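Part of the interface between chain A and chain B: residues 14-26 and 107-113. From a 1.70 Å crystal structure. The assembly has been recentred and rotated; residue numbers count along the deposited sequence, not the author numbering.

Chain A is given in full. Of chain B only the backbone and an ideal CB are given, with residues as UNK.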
ATOM      1  N   LEU A  14       0.785  -4.963  -3.231  1.00 11.06           N
ATOM      2  CA  LEU A  14       1.779  -3.932  -3.059  1.00 11.28           C
ATOM      3  C   LEU A  14       1.233  -2.706  -2.329  1.00 11.51           C
ATOM      4  O   LEU A  14       2.000  -2.018  -1.655  1.00 11.57           O
ATOM      5  CB  LEU A  14       2.403  -3.545  -4.410  1.00 11.54           C
ATOM      6  CG  LEU A  14       3.223  -4.655  -5.082  1.00 11.87           C
ATOM      7  CD1 LEU A  14       3.859  -4.218  -6.393  1.00 12.29           C
ATOM      8  CD2 LEU A  14       4.253  -5.270  -4.166  1.00 12.08           C
ATOM      9  N   ARG A  15      -0.073  -2.496  -2.399  1.00 11.55           N
ATOM     10  CA  ARG A  15      -0.692  -1.359  -1.745  1.00 12.05           C
ATOM     11  C   ARG A  15      -1.345  -1.677  -0.428  1.00 12.08           C
ATOM     12  O   ARG A  15      -1.334  -0.819   0.456  1.00 12.30           O
ATOM     13  CB  ARG A  15      -1.677  -0.656  -2.644  1.00 12.54           C
ATOM     14  CG  ARG A  15      -1.054  -0.144  -3.903  1.00 13.04           C
ATOM     15  CD  ARG A  15      -2.087   0.539  -4.765  1.00 14.02           C
ATOM     16  NE  ARG A  15      -1.546   1.026  -6.040  1.00 15.18           N
ATOM     17  CZ  ARG A  15      -2.243   1.751  -6.925  1.00 16.60           C
ATOM     18  NH1 ARG A  15      -3.520   2.087  -6.708  1.00 17.22           N
ATOM     19  NH2 ARG A  15      -1.681   2.115  -8.063  1.00 17.33           N
ATOM     20  N   CYS A  16      -1.924  -2.860  -0.268  1.00 11.93           N
ATOM     21  CA  CYS A  16      -2.626  -3.177   0.961  1.00 12.27           C
ATOM     22  C   CYS A  16      -1.709  -3.907   1.934  1.00 11.89           C
ATOM     23  O   CYS A  16      -1.880  -3.759   3.155  1.00 12.08           O
ATOM     24  CB  CYS A  16      -3.893  -3.982   0.719  1.00 12.77           C
ATOM     25  SG  CYS A  16      -5.216  -3.015  -0.042  1.00 14.42           S
ATOM     26  N   TYR A  17      -0.833  -4.784   1.424  1.00 11.54           N
ATOM     27  CA  TYR A  17       0.067  -5.508   2.289  1.00 11.52           C
ATOM     28  C   TYR A  17       1.354  -4.726   2.448  1.00 11.42           C
ATOM     29  O   TYR A  17       1.733  -4.455   3.587  1.00 11.42           O
ATOM     30  CB  TYR A  17       0.324  -6.951   1.802  1.00 11.66           C
ATOM     31  CG  TYR A  17      -0.821  -7.861   2.200  1.00 11.91           C
ATOM     32  CD1 TYR A  17      -1.988  -7.923   1.456  1.00 11.92           C
ATOM     33  CD2 TYR A  17      -0.736  -8.626   3.389  1.00 12.19           C
ATOM     34  CE1 TYR A  17      -3.043  -8.715   1.866  1.00 12.26           C
ATOM     35  CE2 TYR A  17      -1.759  -9.445   3.779  1.00 12.68           C
ATOM     36  CZ  TYR A  17      -2.912  -9.491   3.022  1.00 12.68           C
ATOM     37  OH  TYR A  17      -3.950 -10.294   3.439  1.00 12.95           O
ATOM     38  N   PHE A  18       2.021  -4.383   1.347  1.00 11.18           N
ATOM     39  CA  PHE A  18       3.224  -3.542   1.447  1.00 11.57           C
ATOM     40  C   PHE A  18       2.906  -2.072   1.599  1.00 11.69           C
ATOM     41  O   PHE A  18       3.505  -1.220   0.962  1.00 12.03           O
ATOM     42  CB  PHE A  18       4.228  -3.829   0.342  1.00 11.65           C
ATOM     43  CG  PHE A  18       4.870  -5.177   0.458  1.00 11.81           C
ATOM     44  CD1 PHE A  18       5.852  -5.402   1.390  1.00 12.15           C
ATOM     45  CD2 PHE A  18       4.445  -6.240  -0.323  1.00 12.10           C
ATOM     46  CE1 PHE A  18       6.448  -6.650   1.507  1.00 12.30           C
ATOM     47  CE2 PHE A  18       5.049  -7.503  -0.213  1.00 12.27           C
ATOM     48  CZ  PHE A  18       6.041  -7.692   0.718  1.00 12.63           C
ATOM     49  N   ASN A  19       1.945  -1.774   2.482  1.00 11.86           N
ATOM     50  CA  ASN A  19       1.629  -0.410   2.857  1.00 12.13           C
ATOM     51  C   ASN A  19       2.762   0.173   3.734  1.00 12.25           C
ATOM     52  O   ASN A  19       3.668  -0.531   4.134  1.00 11.89           O
ATOM     53  CB  ASN A  19       0.250  -0.313   3.524  1.00 12.28           C
ATOM     54  CG  ASN A  19       0.208  -0.974   4.873  1.00 12.59           C
ATOM     55  OD1 ASN A  19       0.876  -0.540   5.800  1.00 12.84           O
ATOM     56  ND2 ASN A  19      -0.578  -2.045   4.999  1.00 12.74           N
ATOM     57  N   GLN A  20       2.735   1.484   3.995  1.00 12.55           N
ATOM     58  CA  GLN A  20       3.821   2.108   4.749  1.00 13.10           C
ATOM     59  C   GLN A  20       4.008   1.528   6.151  1.00 13.26           C
ATOM     60  O   GLN A  20       5.081   1.678   6.751  1.00 13.61           O
ATOM     61  CB  GLN A  20       3.587   3.617   4.885  1.00 13.65           C
ATOM     62  CG  GLN A  20       3.797   4.362   3.590  1.00 14.03           C
ATOM     63  CD  GLN A  20       3.626   5.868   3.734  1.00 14.55           C
ATOM     64  OE1 GLN A  20       3.930   6.461   4.778  1.00 14.76           O
ATOM     65  NE2 GLN A  20       3.154   6.500   2.674  1.00 14.91           N
ATOM     66  N   ASP A  21       2.964   0.900   6.671  1.00 13.24           N
ATOM     67  CA  ASP A  21       2.999   0.316   7.998  1.00 13.56           C
ATOM     68  C   ASP A  21       3.221  -1.202   8.030  1.00 13.20           C
ATOM     69  O   ASP A  21       2.969  -1.834   9.063  1.00 13.35           O
ATOM     70  CB  ASP A  21       1.702   0.637   8.712  1.00 14.37           C
ATOM     71  CG  ASP A  21       1.371   2.118   8.671  1.00 15.65           C
ATOM     72  OD1 ASP A  21       2.251   2.931   8.956  1.00 15.81           O
ATOM     73  OD2 ASP A  21       0.243   2.458   8.325  1.00 18.33           O
ATOM     74  N   PHE A  22       3.765  -1.780   6.971  1.00 13.20           N
ATOM     75  CA  PHE A  22       3.919  -3.255   6.903  1.00 13.12           C
ATOM     76  C   PHE A  22       4.756  -3.855   8.037  1.00 13.78           C
ATOM     77  O   PHE A  22       4.467  -4.945   8.485  1.00 13.41           O
ATOM     78  CB  PHE A  22       4.427  -3.712   5.535  1.00 13.11           C
ATOM     79  CG  PHE A  22       5.909  -3.528   5.315  1.00 13.43           C
ATOM     80  CD1 PHE A  22       6.401  -2.335   4.829  1.00 13.95           C
ATOM     81  CD2 PHE A  22       6.809  -4.580   5.546  1.00 14.07           C
ATOM     82  CE1 PHE A  22       7.767  -2.158   4.594  1.00 14.45           C
ATOM     83  CE2 PHE A  22       8.168  -4.406   5.316  1.00 14.52           C
ATOM     84  CZ  PHE A  22       8.646  -3.177   4.870  1.00 14.48           C
ATOM     85  N   GLU A  23       5.788  -3.132   8.489  1.00 14.64           N
ATOM     86  CA  GLU A  23       6.625  -3.662   9.581  1.00 15.83           C
ATOM     87  C   GLU A  23       5.862  -3.782  10.896  1.00 16.19           C
ATOM     88  O   GLU A  23       6.122  -4.706  11.695  1.00 16.75           O
ATOM     89  CB  GLU A  23       7.882  -2.807   9.760  1.00 17.04           C
ATOM     90  CG  GLU A  23       8.922  -3.039   8.695  1.00 18.24           C
ATOM     91  CD  GLU A  23       9.818  -4.244   8.939  1.00 20.20           C
ATOM     92  OE1 GLU A  23       9.669  -4.952   9.974  1.00 22.74           O
ATOM     93  OE2 GLU A  23      10.726  -4.458   8.112  1.00 22.26           O
ATOM     94  N   VAL A  24       4.903  -2.884  11.121  1.00 16.37           N
ATOM     95  CA  VAL A  24       4.098  -2.893  12.363  1.00 17.48           C
ATOM     96  C   VAL A  24       2.920  -3.867  12.279  1.00 18.14           C
ATOM     97  O   VAL A  24       2.613  -4.602  13.226  1.00 17.93           O
ATOM     98  CB  VAL A  24       3.594  -1.473  12.686  1.00 17.91           C
ATOM     99  CG1 VAL A  24       2.989  -1.481  14.083  1.00 18.28           C
ATOM    100  CG2 VAL A  24       4.753  -0.509  12.579  1.00 18.76           C
ATOM    101  N   LEU A  25       2.293  -3.926  11.111  1.00 17.84           N
ATOM    102  CA  LEU A  25       1.171  -4.824  10.894  1.00 18.83           C
ATOM    103  C   LEU A  25       1.576  -6.259  10.761  1.00 18.40           C
ATOM    104  O   LEU A  25       0.921  -7.136  11.319  1.00 19.46           O
ATOM    105  CB  LEU A  25       0.405  -4.483   9.611  1.00 19.72           C
ATOM    106  CG  LEU A  25      -0.531  -3.316   9.696  1.00 20.97           C
ATOM    107  CD1 LEU A  25      -0.876  -2.861   8.268  1.00 21.18           C
ATOM    108  CD2 LEU A  25      -1.775  -3.704  10.496  1.00 22.05           C
ATOM    109  N   PHE A  26       2.631  -6.521   9.988  1.00 17.62           N
ATOM    110  CA  PHE A  26       2.957  -7.899   9.630  1.00 17.93           C
ATOM    111  C   PHE A  26       4.358  -8.342  10.027  1.00 18.58           C
ATOM    112  O   PHE A  26       4.581  -9.505  10.381  1.00 20.70           O
ATOM    113  CB  PHE A  26       2.798  -8.080   8.114  1.00 17.05           C
ATOM    114  CG  PHE A  26       1.468  -7.634   7.572  1.00 16.15           C
ATOM    115  CD1 PHE A  26       0.294  -8.270   7.960  1.00 16.45           C
ATOM    116  CD2 PHE A  26       1.387  -6.590   6.669  1.00 15.51           C
ATOM    117  CE1 PHE A  26      -0.933  -7.904   7.411  1.00 16.20           C
ATOM    118  CE2 PHE A  26       0.179  -6.201   6.136  1.00 15.38           C
ATOM    119  CZ  PHE A  26      -0.993  -6.853   6.500  1.00 16.00           C
TER
ATOM    120  N   UNK B 107     -10.869   0.684   9.992  1.00 22.65           N
ATOM    121  CA  UNK B 107      -9.814   1.366   9.283  1.00 21.20           C
ATOM    122  C   UNK B 107      -8.455   0.881   9.810  1.00 19.70           C
ATOM    123  O   UNK B 107      -8.093   1.039  10.999  1.00 19.72           O
ATOM    124  CB  UNK B 107      -9.957   2.882   9.432  1.00 21.20           C
ATOM    125  N   UNK B 108      -7.695   0.273   8.916  1.00 17.57           N
ATOM    126  CA  UNK B 108      -6.398  -0.272   9.295  1.00 17.24           C
ATOM    127  C   UNK B 108      -5.375   0.842   9.325  1.00 16.29           C
ATOM    128  O   UNK B 108      -4.644   0.988  10.289  1.00 16.87           O
ATOM    129  CB  UNK B 108      -5.962  -1.380   8.334  1.00 17.24           C
ATOM    130  N   UNK B 109      -5.322   1.604   8.241  1.00 14.89           N
ATOM    131  CA  UNK B 109      -4.433   2.778   8.186  1.00 14.70           C
ATOM    132  C   UNK B 109      -4.850   3.672   7.035  1.00 13.79           C
ATOM    133  O   UNK B 109      -5.798   3.374   6.310  1.00 13.63           O
ATOM    134  CB  UNK B 109      -2.970   2.359   8.031  1.00 14.70           C
ATOM    135  N   UNK B 110      -4.158   4.790   6.913  1.00 13.17           N
ATOM    136  CA  UNK B 110      -4.386   5.672   5.777  1.00 12.68           C
ATOM    137  C   UNK B 110      -3.349   6.781   5.787  1.00 12.46           C
ATOM    138  O   UNK B 110      -2.789   7.092   6.819  1.00 12.77           O
ATOM    139  CB  UNK B 110      -5.801   6.253   5.806  1.00 12.68           C
ATOM    140  N   UNK B 111      -3.116   7.380   4.616  1.00 12.07           N
ATOM    141  CA  UNK B 111      -2.101   8.410   4.486  1.00 12.29           C
ATOM    142  C   UNK B 111      -2.159   9.081   3.132  1.00 12.50           C
ATOM    143  O   UNK B 111      -2.736   8.540   2.179  1.00 12.24           O
ATOM    144  CB  UNK B 111      -0.709   7.818   4.716  1.00 12.29           C
ATOM    145  N   UNK B 112      -1.511  10.244   3.016  1.00 13.16           N
ATOM    146  CA  UNK B 112      -1.501  10.904   1.703  1.00 13.68           C
ATOM    147  C   UNK B 112      -0.686  10.111   0.687  1.00 14.41           C
ATOM    148  O   UNK B 112       0.255   9.395   1.079  1.00 13.82           O
ATOM    149  CB  UNK B 112      -0.940  12.322   1.824  1.00 13.68           C
ATOM    150  N   UNK B 113      -1.037  10.258  -0.589  1.00 15.79           N
ATOM    151  CA  UNK B 113      -0.319   9.605  -1.669  1.00 18.02           C
ATOM    152  C   UNK B 113      -0.016  10.637  -2.738  1.00 20.68           C
ATOM    153  O   UNK B 113      -0.864  11.435  -3.056  1.00 21.80           O
ATOM    154  CB  UNK B 113      -1.120   8.435  -2.244  1.00 18.02           C
TER

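Chain B runs past chain A as a mostly extended strand, and chain A meets it with the turn from A:Asn19 to A:Phe22 and the short helix that follows.

Position 107 has no atom of chain A within 5.5 Å of its ideal CB. Chain A sets no demand here, and many side chains would fit. The deposited residue is B:Ile107, which makes no contact with this stretch.

Position 108 points its CA-to-CB bond toward chain A. Its phi/psi of -81/-51 is helical in kind, which many residues tolerate. The ideal CB lies 5.3 Å from CD2 of A:Leu25, an apolar neighbour. A medium-sized apolar residue such as valine, isoleucine, leucine or methionine would suit. It is B:Ile108, with chi1 and chi2 both m. Its CG2 packs 3.8 Å from CD1 of A:Leu25.

Position 109 also points toward chain A, and it does so at close range. The ideal CB is 3.2 Å from OD2 of A:Asp21, which is tight. There is little room along this line, and the nearest group is a carboxylate. A small side chain with a donor, serine or threonine, is favoured, while an acidic one would bring like charges together. The residue is B:Thr109, chi1 t. OG1 of B:Thr109 donates a short hydrogen bond to OD2 of A:Asp21, at 2.5 Å. Its CG2 sits 4.3 Å from OD1 of A:Asn19.

Position 110 points away from chain A. Nothing of chain A is near its ideal CB, so chain A does not decide the choice; the extended angles do not demand glycine. It is B:Gly110.

Position 111 points toward chain A, with its ideal CB 4.6 Å from NE2 of A:Gln20. Farther out lies the backbone N of A:Gln20, a donor. A long side chain with an acceptor at its end could reach it; tyrosine matches best, and glutamine or glutamate would be short. The O of A:Arg15 is too far for a direct bond. It is B:Tyr111, chi1 p. A:Gln20 N donates to OH of B:Tyr111 at 3.0 Å. A water bridges the same OH and A:Arg15 O, 2.7 Å from each. CG of A:Gln20 lies over the ring face, 4.1 Å from the centroid of B:Tyr111, in a CH-pi contact. CB of A:Asn19 is at the ring edge.

Position 112 points away. Phi of -68 permits proline among many others. It is B:Pro112.

Position 113 points toward chain A, but no atom lies within 5.5 Å of its ideal CB. Chain A sets no clear demand here. It is B:Thr113, without contact.

Chain B 107-113: IITGYPT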
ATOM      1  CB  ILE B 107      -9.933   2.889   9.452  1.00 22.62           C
ATOM      2  CG1 ILE B 107     -11.239   3.370   8.812  1.00 24.18           C
ATOM      3  CG2 ILE B 107      -8.749   3.585   8.810  1.00 21.93           C
ATOM      4  CD1 ILE B 107     -11.637   4.738   9.306  1.00 26.23           C
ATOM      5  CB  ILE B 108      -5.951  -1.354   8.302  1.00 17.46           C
ATOM      6  CG1 ILE B 108      -6.946  -2.533   8.383  1.00 17.85           C
ATOM      7  CG2 ILE B 108      -4.551  -1.839   8.602  1.00 18.13           C
ATOM      8  CD1 ILE B 108      -6.997  -3.264   9.721  1.00 19.00           C
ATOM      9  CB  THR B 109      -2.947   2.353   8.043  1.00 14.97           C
ATOM     10  OG1 THR B 109      -2.066   3.469   8.283  1.00 15.42           O
ATOM     11  CG2 THR B 109      -2.675   1.727   6.731  1.00 14.83           C
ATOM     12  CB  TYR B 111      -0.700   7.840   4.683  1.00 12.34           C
ATOM     13  CG  TYR B 111      -0.437   6.458   4.071  1.00 12.07           C
ATOM     14  CD1 TYR B 111      -0.281   6.280   2.693  1.00 12.00           C
ATOM     15  CD2 TYR B 111      -0.343   5.354   4.896  1.00 12.26           C
ATOM     16  CE1 TYR B 111      -0.039   4.999   2.166  1.00 12.10           C
ATOM     17  CE2 TYR B 111      -0.077   4.097   4.402  1.00 12.45           C
ATOM     18  CZ  TYR B 111       0.074   3.935   3.038  1.00 12.39           C
ATOM     19  OH  TYR B 111       0.346   2.671   2.619  1.00 12.98           O
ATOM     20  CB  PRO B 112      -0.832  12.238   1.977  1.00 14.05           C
ATOM     21  CG  PRO B 112      -0.992  12.481   3.448  1.00 14.09           C
ATOM     22  CD  PRO B 112      -1.014  11.120   4.085  1.00 13.72           C
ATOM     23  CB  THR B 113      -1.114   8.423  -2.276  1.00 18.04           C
ATOM     24  OG1 THR B 113      -2.438   8.838  -2.648  1.00 19.07           O
ATOM     25  CG2 THR B 113      -1.235   7.286  -1.287  1.00 17.95           C
TER
HETATM   26  O   HOH W   1      -0.327   1.713   0.144  1.00 12.88           O
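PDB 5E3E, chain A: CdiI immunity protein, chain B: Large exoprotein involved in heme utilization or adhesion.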